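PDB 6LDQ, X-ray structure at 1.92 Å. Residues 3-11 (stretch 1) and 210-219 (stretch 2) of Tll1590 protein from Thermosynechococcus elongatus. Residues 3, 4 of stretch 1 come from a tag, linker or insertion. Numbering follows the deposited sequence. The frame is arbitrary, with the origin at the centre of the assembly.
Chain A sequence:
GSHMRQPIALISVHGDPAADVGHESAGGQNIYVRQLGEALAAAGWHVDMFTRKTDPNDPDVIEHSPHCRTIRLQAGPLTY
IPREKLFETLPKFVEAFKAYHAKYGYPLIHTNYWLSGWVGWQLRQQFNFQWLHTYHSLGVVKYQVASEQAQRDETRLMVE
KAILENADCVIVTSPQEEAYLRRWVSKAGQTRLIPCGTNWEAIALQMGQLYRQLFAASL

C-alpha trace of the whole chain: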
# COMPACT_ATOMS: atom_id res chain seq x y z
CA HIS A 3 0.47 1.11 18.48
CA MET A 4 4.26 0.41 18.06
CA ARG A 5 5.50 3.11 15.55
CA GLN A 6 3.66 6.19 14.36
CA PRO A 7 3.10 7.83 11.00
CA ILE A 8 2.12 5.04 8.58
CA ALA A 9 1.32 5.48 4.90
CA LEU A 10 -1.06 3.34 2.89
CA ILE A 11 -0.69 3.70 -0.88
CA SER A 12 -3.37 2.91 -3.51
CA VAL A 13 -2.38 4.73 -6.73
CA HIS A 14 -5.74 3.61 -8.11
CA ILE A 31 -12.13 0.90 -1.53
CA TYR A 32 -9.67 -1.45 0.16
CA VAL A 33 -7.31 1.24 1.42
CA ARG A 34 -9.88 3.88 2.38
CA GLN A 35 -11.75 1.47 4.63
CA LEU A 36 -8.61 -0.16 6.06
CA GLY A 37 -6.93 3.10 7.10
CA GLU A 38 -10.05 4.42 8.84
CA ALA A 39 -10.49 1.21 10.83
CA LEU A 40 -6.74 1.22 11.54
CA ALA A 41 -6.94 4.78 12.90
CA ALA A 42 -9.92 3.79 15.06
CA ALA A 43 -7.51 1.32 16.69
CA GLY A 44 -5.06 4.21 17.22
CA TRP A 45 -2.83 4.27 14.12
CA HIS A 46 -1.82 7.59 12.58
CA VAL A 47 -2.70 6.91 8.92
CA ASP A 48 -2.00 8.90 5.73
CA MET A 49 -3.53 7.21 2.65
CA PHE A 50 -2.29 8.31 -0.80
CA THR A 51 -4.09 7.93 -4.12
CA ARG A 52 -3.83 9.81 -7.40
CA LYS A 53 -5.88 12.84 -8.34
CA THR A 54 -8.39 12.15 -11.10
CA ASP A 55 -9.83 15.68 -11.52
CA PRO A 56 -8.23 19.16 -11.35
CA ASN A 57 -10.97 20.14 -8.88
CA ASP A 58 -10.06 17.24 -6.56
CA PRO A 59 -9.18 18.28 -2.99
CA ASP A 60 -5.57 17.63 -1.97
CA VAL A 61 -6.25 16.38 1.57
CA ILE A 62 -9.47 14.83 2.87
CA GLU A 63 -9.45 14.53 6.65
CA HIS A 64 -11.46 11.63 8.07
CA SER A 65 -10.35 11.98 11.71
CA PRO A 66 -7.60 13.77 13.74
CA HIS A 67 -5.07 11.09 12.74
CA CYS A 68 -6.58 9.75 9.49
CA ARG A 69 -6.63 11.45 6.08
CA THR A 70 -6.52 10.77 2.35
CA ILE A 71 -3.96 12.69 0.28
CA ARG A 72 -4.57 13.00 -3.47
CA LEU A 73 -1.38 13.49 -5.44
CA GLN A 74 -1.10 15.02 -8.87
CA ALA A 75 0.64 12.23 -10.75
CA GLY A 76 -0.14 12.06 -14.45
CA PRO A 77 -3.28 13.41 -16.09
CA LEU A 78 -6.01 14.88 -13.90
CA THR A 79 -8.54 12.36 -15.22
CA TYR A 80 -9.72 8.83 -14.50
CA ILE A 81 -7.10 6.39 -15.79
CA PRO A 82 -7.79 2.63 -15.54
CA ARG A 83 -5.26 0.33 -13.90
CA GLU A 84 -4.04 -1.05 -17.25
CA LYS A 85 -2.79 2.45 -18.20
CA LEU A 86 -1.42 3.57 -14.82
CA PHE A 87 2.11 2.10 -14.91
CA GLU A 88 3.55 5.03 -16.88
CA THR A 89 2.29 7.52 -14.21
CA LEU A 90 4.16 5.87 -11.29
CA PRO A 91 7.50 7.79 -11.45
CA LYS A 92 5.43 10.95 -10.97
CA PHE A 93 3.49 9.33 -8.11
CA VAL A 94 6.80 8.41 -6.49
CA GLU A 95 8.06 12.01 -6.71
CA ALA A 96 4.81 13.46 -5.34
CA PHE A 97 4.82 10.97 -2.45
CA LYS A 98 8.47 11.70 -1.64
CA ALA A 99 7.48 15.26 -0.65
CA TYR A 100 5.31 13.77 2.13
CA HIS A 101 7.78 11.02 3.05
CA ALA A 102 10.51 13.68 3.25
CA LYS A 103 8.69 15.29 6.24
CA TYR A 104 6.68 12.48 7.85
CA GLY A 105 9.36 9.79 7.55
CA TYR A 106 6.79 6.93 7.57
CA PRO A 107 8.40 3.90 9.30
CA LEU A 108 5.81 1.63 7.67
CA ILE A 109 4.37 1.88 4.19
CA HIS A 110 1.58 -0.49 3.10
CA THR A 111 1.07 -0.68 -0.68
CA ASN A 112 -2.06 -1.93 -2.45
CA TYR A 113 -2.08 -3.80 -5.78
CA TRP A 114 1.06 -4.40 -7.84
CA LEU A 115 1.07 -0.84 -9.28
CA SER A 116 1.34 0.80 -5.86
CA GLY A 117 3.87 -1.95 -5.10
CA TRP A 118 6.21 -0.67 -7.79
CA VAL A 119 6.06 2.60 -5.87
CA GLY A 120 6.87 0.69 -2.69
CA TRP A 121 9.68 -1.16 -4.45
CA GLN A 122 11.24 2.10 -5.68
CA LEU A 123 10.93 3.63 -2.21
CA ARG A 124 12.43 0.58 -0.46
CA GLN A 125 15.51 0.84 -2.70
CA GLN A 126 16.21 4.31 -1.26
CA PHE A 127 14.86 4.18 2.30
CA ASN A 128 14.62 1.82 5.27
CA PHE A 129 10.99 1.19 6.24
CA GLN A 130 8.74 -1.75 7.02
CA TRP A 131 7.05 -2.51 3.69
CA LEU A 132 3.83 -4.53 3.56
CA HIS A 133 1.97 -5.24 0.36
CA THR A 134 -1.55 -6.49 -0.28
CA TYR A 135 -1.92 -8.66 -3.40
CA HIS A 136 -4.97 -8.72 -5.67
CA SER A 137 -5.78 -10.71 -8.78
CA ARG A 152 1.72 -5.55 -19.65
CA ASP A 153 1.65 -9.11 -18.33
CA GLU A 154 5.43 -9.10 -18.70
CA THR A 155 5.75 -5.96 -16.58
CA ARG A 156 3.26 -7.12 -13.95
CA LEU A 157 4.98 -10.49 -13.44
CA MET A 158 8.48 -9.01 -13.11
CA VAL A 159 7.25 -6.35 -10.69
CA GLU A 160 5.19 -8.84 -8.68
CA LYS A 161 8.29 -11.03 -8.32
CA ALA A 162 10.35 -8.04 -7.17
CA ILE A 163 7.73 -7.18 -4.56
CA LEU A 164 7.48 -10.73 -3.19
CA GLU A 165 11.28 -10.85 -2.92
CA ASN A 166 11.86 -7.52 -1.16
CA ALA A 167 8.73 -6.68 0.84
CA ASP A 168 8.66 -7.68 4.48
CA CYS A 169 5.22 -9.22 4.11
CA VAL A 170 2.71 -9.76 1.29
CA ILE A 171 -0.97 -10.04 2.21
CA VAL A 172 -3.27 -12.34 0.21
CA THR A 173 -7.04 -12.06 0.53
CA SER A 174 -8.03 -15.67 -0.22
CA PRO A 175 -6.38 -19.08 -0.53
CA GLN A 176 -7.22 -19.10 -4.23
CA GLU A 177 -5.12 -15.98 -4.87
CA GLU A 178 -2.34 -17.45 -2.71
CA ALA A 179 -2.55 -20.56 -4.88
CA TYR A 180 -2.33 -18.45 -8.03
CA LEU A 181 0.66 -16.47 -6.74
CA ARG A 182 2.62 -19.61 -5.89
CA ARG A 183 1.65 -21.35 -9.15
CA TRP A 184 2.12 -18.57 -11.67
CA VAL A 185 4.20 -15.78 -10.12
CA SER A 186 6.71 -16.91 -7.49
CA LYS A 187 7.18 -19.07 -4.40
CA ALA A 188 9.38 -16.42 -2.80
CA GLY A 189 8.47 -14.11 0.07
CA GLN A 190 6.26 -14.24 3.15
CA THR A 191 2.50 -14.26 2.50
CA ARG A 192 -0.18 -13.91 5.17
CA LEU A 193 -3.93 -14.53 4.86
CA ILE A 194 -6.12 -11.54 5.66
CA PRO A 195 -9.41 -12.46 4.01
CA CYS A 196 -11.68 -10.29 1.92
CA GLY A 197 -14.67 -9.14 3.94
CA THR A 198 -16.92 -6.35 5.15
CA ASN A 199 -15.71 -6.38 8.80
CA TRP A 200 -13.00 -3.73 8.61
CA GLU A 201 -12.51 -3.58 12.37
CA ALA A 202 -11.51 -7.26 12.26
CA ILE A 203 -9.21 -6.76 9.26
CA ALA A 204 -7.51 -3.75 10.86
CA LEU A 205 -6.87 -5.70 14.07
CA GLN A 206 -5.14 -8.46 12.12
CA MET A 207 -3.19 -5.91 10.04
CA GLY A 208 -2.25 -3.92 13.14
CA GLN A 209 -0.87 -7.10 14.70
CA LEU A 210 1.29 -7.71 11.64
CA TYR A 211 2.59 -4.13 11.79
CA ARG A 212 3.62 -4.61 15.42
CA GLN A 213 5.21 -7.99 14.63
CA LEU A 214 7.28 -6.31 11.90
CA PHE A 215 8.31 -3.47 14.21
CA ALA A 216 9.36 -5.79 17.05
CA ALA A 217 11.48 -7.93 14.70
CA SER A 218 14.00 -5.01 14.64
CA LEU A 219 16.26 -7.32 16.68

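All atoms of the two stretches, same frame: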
# COMPACT_ATOMS: atom_id res chain seq x y z
N HIS A 3 -0.48 2.06 17.88
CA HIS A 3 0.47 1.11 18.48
C HIS A 3 1.88 1.33 17.93
O HIS A 3 2.08 2.28 17.25
CB HIS A 3 -0.03 -0.31 18.24
CG HIS A 3 -0.94 -0.85 19.30
ND1 HIS A 3 -0.49 -1.17 20.55
CD2 HIS A 3 -2.25 -1.14 19.28
CE1 HIS A 3 -1.49 -1.62 21.27
NE2 HIS A 3 -2.57 -1.60 20.52
N MET A 4 2.83 0.54 18.41
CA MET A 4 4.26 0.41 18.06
C MET A 4 4.95 1.69 17.53
O MET A 4 5.70 2.28 18.31
CB MET A 4 4.46 -0.74 17.07
CG MET A 4 4.61 -2.10 17.71
SD MET A 4 5.94 -2.15 18.88
CE MET A 4 5.78 -3.78 19.62
N ARG A 5 4.77 2.01 16.24
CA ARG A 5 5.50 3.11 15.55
C ARG A 5 4.53 3.94 14.73
O ARG A 5 3.74 3.33 14.01
CB ARG A 5 6.72 2.56 14.82
CG ARG A 5 7.93 2.49 15.71
CD ARG A 5 8.67 1.26 15.33
NE ARG A 5 9.91 1.57 14.71
CZ ARG A 5 10.93 0.75 14.71
NH1 ARG A 5 12.06 1.11 14.13
NH2 ARG A 5 10.81 -0.43 15.26
N GLN A 6 4.75 5.27 14.72
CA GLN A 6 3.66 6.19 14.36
C GLN A 6 3.24 6.41 12.92
O GLN A 6 2.46 5.57 12.46
CB GLN A 6 3.27 7.28 15.36
CG GLN A 6 4.18 8.49 15.54
CD GLN A 6 3.56 9.36 16.61
OE1 GLN A 6 2.69 8.93 17.32
NE2 GLN A 6 4.00 10.60 16.76
N PRO A 7 3.75 7.41 12.20
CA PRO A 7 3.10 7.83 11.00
C PRO A 7 3.20 6.70 9.98
O PRO A 7 4.28 6.35 9.69
CB PRO A 7 3.83 9.12 10.65
CG PRO A 7 5.20 8.91 11.19
CD PRO A 7 5.09 7.91 12.32
N ILE A 8 2.08 6.10 9.61
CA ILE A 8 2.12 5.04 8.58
C ILE A 8 1.42 5.55 7.32
O ILE A 8 0.54 6.31 7.45
CB ILE A 8 1.51 3.71 9.05
CG1 ILE A 8 -0.00 3.80 9.22
CG2 ILE A 8 2.20 3.12 10.25
CD1 ILE A 8 -0.59 2.50 9.56
N ALA A 9 1.89 5.11 6.18
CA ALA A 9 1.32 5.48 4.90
C ALA A 9 0.77 4.24 4.24
O ALA A 9 1.47 3.22 4.15
CB ALA A 9 2.37 6.15 3.99
N LEU A 10 -0.48 4.32 3.80
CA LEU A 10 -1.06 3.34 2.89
C LEU A 10 -1.08 3.97 1.50
O LEU A 10 -1.36 5.17 1.36
CB LEU A 10 -2.47 2.92 3.32
CG LEU A 10 -2.68 1.86 4.42
CD1 LEU A 10 -1.81 2.05 5.64
CD2 LEU A 10 -4.16 1.75 4.80
N ILE A 11 -0.76 3.19 0.49
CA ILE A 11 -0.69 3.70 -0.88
C ILE A 11 -1.57 2.84 -1.77
O ILE A 11 -1.40 1.62 -1.80
CB ILE A 11 0.75 3.73 -1.42
CG1 ILE A 11 1.58 4.76 -0.66
CG2 ILE A 11 0.75 4.09 -2.90
CD1 ILE A 11 3.04 4.61 -0.92
N LEU A 210 0.15 -7.50 12.52
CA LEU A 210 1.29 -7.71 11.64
C LEU A 210 2.27 -6.55 11.74
O LEU A 210 3.48 -6.75 11.93
CB LEU A 210 0.81 -7.91 10.20
CG LEU A 210 0.83 -9.38 9.75
CD1 LEU A 210 2.26 -9.76 9.45
CD2 LEU A 210 0.23 -10.33 10.82
N TYR A 211 1.75 -5.32 11.64
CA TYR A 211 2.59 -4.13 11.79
C TYR A 211 3.47 -4.25 13.04
O TYR A 211 4.70 -4.13 12.97
CB TYR A 211 1.72 -2.88 11.88
CG TYR A 211 0.89 -2.53 10.64
CD1 TYR A 211 0.99 -3.29 9.47
CD2 TYR A 211 0.02 -1.45 10.66
CE1 TYR A 211 0.23 -2.97 8.35
CE2 TYR A 211 -0.74 -1.12 9.56
CZ TYR A 211 -0.63 -1.89 8.40
OH TYR A 211 -1.39 -1.54 7.31
N ARG A 212 2.85 -4.54 14.18
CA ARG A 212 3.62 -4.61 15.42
C ARG A 212 4.64 -5.74 15.38
O ARG A 212 5.78 -5.57 15.82
CB ARG A 212 2.66 -4.75 16.59
CG ARG A 212 1.69 -3.57 16.70
CD ARG A 212 1.01 -3.52 18.06
NE ARG A 212 -0.26 -4.24 18.03
CZ ARG A 212 -0.39 -5.52 18.32
NH1 ARG A 212 -1.58 -6.11 18.25
NH2 ARG A 212 0.68 -6.23 18.68
N GLN A 213 4.26 -6.90 14.84
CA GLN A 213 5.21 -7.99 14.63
C GLN A 213 6.43 -7.52 13.84
O GLN A 213 7.57 -7.76 14.24
CB GLN A 213 4.52 -9.14 13.89
CG GLN A 213 4.21 -10.35 14.71
CD GLN A 213 3.41 -11.36 13.91
OE1 GLN A 213 2.32 -11.76 14.32
NE2 GLN A 213 3.94 -11.74 12.76
N LEU A 214 6.19 -6.87 12.70
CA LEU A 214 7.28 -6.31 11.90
C LEU A 214 8.16 -5.38 12.72
O LEU A 214 9.39 -5.47 12.67
CB LEU A 214 6.71 -5.56 10.70
CG LEU A 214 6.26 -6.35 9.47
CD1 LEU A 214 6.29 -5.43 8.27
CD2 LEU A 214 7.17 -7.55 9.26
N PHE A 215 7.54 -4.46 13.47
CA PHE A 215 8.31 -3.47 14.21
C PHE A 215 9.16 -4.11 15.30
O PHE A 215 10.29 -3.68 15.54
CB PHE A 215 7.37 -2.43 14.84
CG PHE A 215 6.79 -1.44 13.87
CD1 PHE A 215 7.60 -0.77 12.96
CD2 PHE A 215 5.43 -1.17 13.87
CE1 PHE A 215 7.06 0.16 12.08
CE2 PHE A 215 4.89 -0.25 12.99
CZ PHE A 215 5.71 0.42 12.09
N ALA A 216 8.63 -5.14 15.96
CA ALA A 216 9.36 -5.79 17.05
C ALA A 216 10.53 -6.62 16.53
O ALA A 216 11.55 -6.76 17.22
CB ALA A 216 8.41 -6.66 17.87
N ALA A 217 10.41 -7.16 15.33
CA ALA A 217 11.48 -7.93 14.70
C ALA A 217 12.74 -7.10 14.43
O ALA A 217 13.64 -7.68 13.81
CB ALA A 217 10.97 -8.56 13.40
N SER A 218 12.80 -5.83 14.85
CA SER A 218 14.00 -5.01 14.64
C SER A 218 15.26 -5.70 15.15
O SER A 218 16.33 -5.54 14.57
CB SER A 218 13.82 -3.65 15.33
OG SER A 218 14.65 -2.66 14.75
N LEU A 219 15.15 -6.48 16.23
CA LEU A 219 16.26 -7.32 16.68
C LEU A 219 16.59 -8.35 15.61
O LEU A 219 15.74 -9.15 15.24
CB LEU A 219 15.94 -8.03 17.99
CG LEU A 219 16.91 -9.16 18.32
CD1 LEU A 219 18.19 -8.63 18.95
CD2 LEU A 219 16.27 -10.23 19.21

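How do the two backbones meet? The N-terminal segment runs as loop through H3, M4 and R5 and continues into a strand that includes I8 to L10, while residues 210 to 216 form the last turns of a helix, held by bonds such as F215 N to Y211 O (2.9 Å). Of the CA atoms, those of M4 and R212 come nearest across the two stretches, 5.7 Å apart. No hydrogen bond crosses the contact, so shape and apolar packing carry it, burying 517 Å² in all.

What fills the space around F215? Its CA-to-CB bond points toward the N-terminal segment, and its ring is the main bump, set in a hollow lined by R5 and M4. R5 CB covers one face, 3.6 Å from the F215 ring centroid and 12° off the normal, a CH-pi contact in which aliphatic hydrogens meet the pi cloud. R5 CD lies 3.3 Å from F215 CD1, and CB of M4, a tag residue, 3.4 Å from F215 CD2. R5 NH2 reaches to 3.3 Å from F215 O, but the angle is too poor for a hydrogen bond.

What does R212 do beside the tag? Its aliphatic stem is a ridge against which the tag packs: R212 CG meets M4 CG at 3.4 Å, and R212 CD meets CB of H3, likewise from the tag, also at 3.4 Å. R212 NE lies over one face of the H3 imidazole. M4 extends farther, bringing its CE to 4.3 Å from A216 CB.

Where does the strand join in? One helical turn before F215, the CA-to-CB bond of Y211 points toward the first stretch. I8 CD1 packs 3.6 Å from Y211 CE2, and L10, though its CA-to-CB bond points sideways, brings CD1 to 4.0 Å from Y211 OH. That hydroxyl is hydrogen-bonded elsewhere in the structure.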